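Local coordinates for protein alpha-L-rhamnosidase (Streptomyces avermitilis, PDB 3W5M) that hydrolyses terminal alpha-L-rhamnose from plant flavonoid glycosides and gum arabic, and binds L-rhamnose through a calcium-dependent carbohydrate-binding module, at residues G426-A431 with E437-R442. Sequence-based numbering, arbitrary orientation.
Sequences GPIVSA and ETYDAR
P427 sets its CB over one face of the Y439 ring, a compact example of an aliphatic CH packing on an aromatic face across a hairpin. CB of P427 sits 3.7 Å from the centroid of the Y439 ring, 17° off its normal, a CH-pi contact displaced toward the rim, while P427 CG comes within 3.5 Å of Y439 CZ. The two side chains run side by side and point the same way; with CG of Y439 anti to the backbone N (chi1 -174°), the ring lies alongside the proline. I428 meets the same ring obliquely, its CG1 3.8 Å from Y439 CD2. The other branch of I428, CG2, is anti to the backbone N and packs 3.6 Å from E437 CG, against the aliphatic part of an extended glutamate whose carboxylate is hydrogen-bonded through OE2 to the Y561 hydroxyl and through OE1 to the backbone N of R564 and F565. The phenol hydroxyl of Y439 is hydrogen-bonded to E444, which holds the ring by its far end. An alanine in place of Y439 would probably strip P427 of its aromatic platform, open a gap beside I428 and leave E444 without its hydroxyl partner. Two well-formed backbone bonds flank the bulge: D440 N reaches P427 O at 2.9 Å, and T438 N reaches S430 O equally closely. Between them, the backbone N atoms of V429 and S430 both give weak bonds to T438 O. Beyond the pair, R442 grips the D440 carboxylate side-on through NE and NH2, and its backbone N closes an Asx turn on OD1. Antiparallel strands 428-432 and 436-440 form a beta hairpin, with V429 and S430 opposite T438 making a classic beta bulge, at the margin of a large mixed sheet where strand 436-440 pairs in parallel with strand 548-552.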
loop_
_atom_site.group_PDB
_atom_site.type_symbol
_atom_site.label_atom_id
_atom_site.label_comp_id
_atom_site.label_asym_id
_atom_site.label_seq_id
_atom_site.Cartn_x
_atom_site.Cartn_y
_atom_site.Cartn_z
ATOM N N GLY A 426 -7.534 -8.820 -26.166
ATOM C CA GLY A 426 -8.648 -9.064 -25.233
ATOM C C GLY A 426 -9.362 -7.768 -24.827
ATOM O O GLY A 426 -9.187 -6.765 -25.477
ATOM N N PRO A 427 -10.144 -7.790 -23.727
ATOM C CA PRO A 427 -10.999 -6.644 -23.418
ATOM C C PRO A 427 -10.354 -5.525 -22.579
ATOM O O PRO A 427 -10.894 -4.410 -22.514
ATOM C CB PRO A 427 -12.125 -7.275 -22.615
ATOM C CG PRO A 427 -11.527 -8.455 -21.948
ATOM C CD PRO A 427 -10.386 -8.926 -22.823
ATOM N N ILE A 428 -9.234 -5.811 -21.917
ATOM C CA ILE A 428 -8.673 -4.763 -21.044
ATOM C C ILE A 428 -7.755 -3.832 -21.825
ATOM O O ILE A 428 -6.541 -4.081 -21.955
ATOM C CB ILE A 428 -7.964 -5.351 -19.800
ATOM C CG1 ILE A 428 -8.813 -6.468 -19.221
ATOM C CG2 ILE A 428 -7.745 -4.225 -18.790
ATOM C CD1 ILE A 428 -8.272 -7.190 -17.993
ATOM N N VAL A 429 -8.353 -2.750 -22.331
ATOM C CA VAL A 429 -7.726 -1.812 -23.252
ATOM C C VAL A 429 -6.637 -1.008 -22.557
ATOM O O VAL A 429 -5.561 -0.747 -23.119
ATOM C CB VAL A 429 -8.815 -0.862 -23.820
ATOM C CG1 VAL A 429 -8.217 0.178 -24.739
ATOM C CG2 VAL A 429 -9.875 -1.693 -24.560
ATOM N N SER A 430 -6.895 -0.638 -21.315
ATOM C CA SER A 430 -5.927 0.141 -20.570
ATOM C C SER A 430 -6.037 -0.229 -19.095
ATOM O O SER A 430 -7.133 -0.453 -18.582
ATOM C CB SER A 430 -6.227 1.618 -20.776
ATOM O OG SER A 430 -5.203 2.386 -20.201
ATOM N N ALA A 431 -4.911 -0.326 -18.395
ATOM C CA ALA A 431 -4.975 -0.672 -16.977
ATOM C C ALA A 431 -3.824 0.024 -16.272
ATOM O O ALA A 431 -2.654 -0.314 -16.507
ATOM C CB ALA A 431 -4.871 -2.165 -16.790
ATOM N N GLU A 437 -8.913 1.653 -15.110
ATOM C CA GLU A 437 -8.921 0.585 -16.084
ATOM C C GLU A 437 -10.049 0.843 -17.080
ATOM O O GLU A 437 -11.102 1.332 -16.690
ATOM C CB GLU A 437 -9.126 -0.753 -15.337
ATOM C CG GLU A 437 -8.989 -1.999 -16.217
ATOM C CD GLU A 437 -9.327 -3.292 -15.473
ATOM O OE1 GLU A 437 -8.489 -3.754 -14.682
ATOM O OE2 GLU A 437 -10.413 -3.864 -15.719
ATOM N N THR A 438 -9.817 0.497 -18.337
ATOM C CA THR A 438 -10.782 0.687 -19.417
ATOM C C THR A 438 -10.990 -0.697 -19.978
ATOM O O THR A 438 -10.033 -1.378 -20.329
ATOM C CB THR A 438 -10.225 1.678 -20.461
ATOM O OG1 THR A 438 -9.978 2.934 -19.821
ATOM C CG2 THR A 438 -11.213 1.895 -21.621
ATOM N N TYR A 439 -12.250 -1.139 -20.048
ATOM C CA TYR A 439 -12.562 -2.505 -20.397
ATOM C C TYR A 439 -13.680 -2.448 -21.435
ATOM O O TYR A 439 -14.686 -1.781 -21.199
ATOM C CB TYR A 439 -13.106 -3.234 -19.164
ATOM C CG TYR A 439 -13.370 -4.734 -19.300
ATOM C CD1 TYR A 439 -14.511 -5.217 -19.955
ATOM C CD2 TYR A 439 -12.478 -5.683 -18.729
ATOM C CE1 TYR A 439 -14.766 -6.573 -20.043
ATOM C CE2 TYR A 439 -12.730 -7.050 -18.812
ATOM C CZ TYR A 439 -13.881 -7.484 -19.485
ATOM O OH TYR A 439 -14.144 -8.826 -19.628
ATOM N N ASP A 440 -13.498 -3.137 -22.552
ATOM C CA ASP A 440 -14.530 -3.214 -23.602
ATOM C C ASP A 440 -14.994 -4.677 -23.722
ATOM O O ASP A 440 -14.262 -5.554 -24.201
ATOM C CB ASP A 440 -13.956 -2.630 -24.897
ATOM C CG ASP A 440 -14.991 -2.534 -26.053
ATOM O OD1 ASP A 440 -16.109 -3.087 -25.939
ATOM O OD2 ASP A 440 -14.633 -1.907 -27.075
ATOM N N ALA A 441 -16.213 -4.957 -23.259
ATOM C CA ALA A 441 -16.705 -6.341 -23.163
ATOM C C ALA A 441 -16.920 -6.950 -24.542
ATOM O O ALA A 441 -16.998 -8.172 -24.686
ATOM C CB ALA A 441 -17.989 -6.424 -22.311
ATOM N N ARG A 442 -16.974 -6.096 -25.552
ATOM C CA ARG A 442 -17.107 -6.586 -26.928
ATOM C C ARG A 442 -15.850 -7.276 -27.402
ATOM O O ARG A 442 -15.892 -8.085 -28.331
ATOM C CB ARG A 442 -17.436 -5.452 -27.851
ATOM C CG ARG A 442 -18.862 -4.934 -27.612
ATOM C CD ARG A 442 -19.100 -3.664 -28.383
ATOM N NE ARG A 442 -18.035 -2.715 -28.140
ATOM C CZ ARG A 442 -17.945 -1.540 -28.725
ATOM N NH1 ARG A 442 -18.864 -1.165 -29.599
ATOM N NH2 ARG A 442 -16.937 -0.735 -28.445
#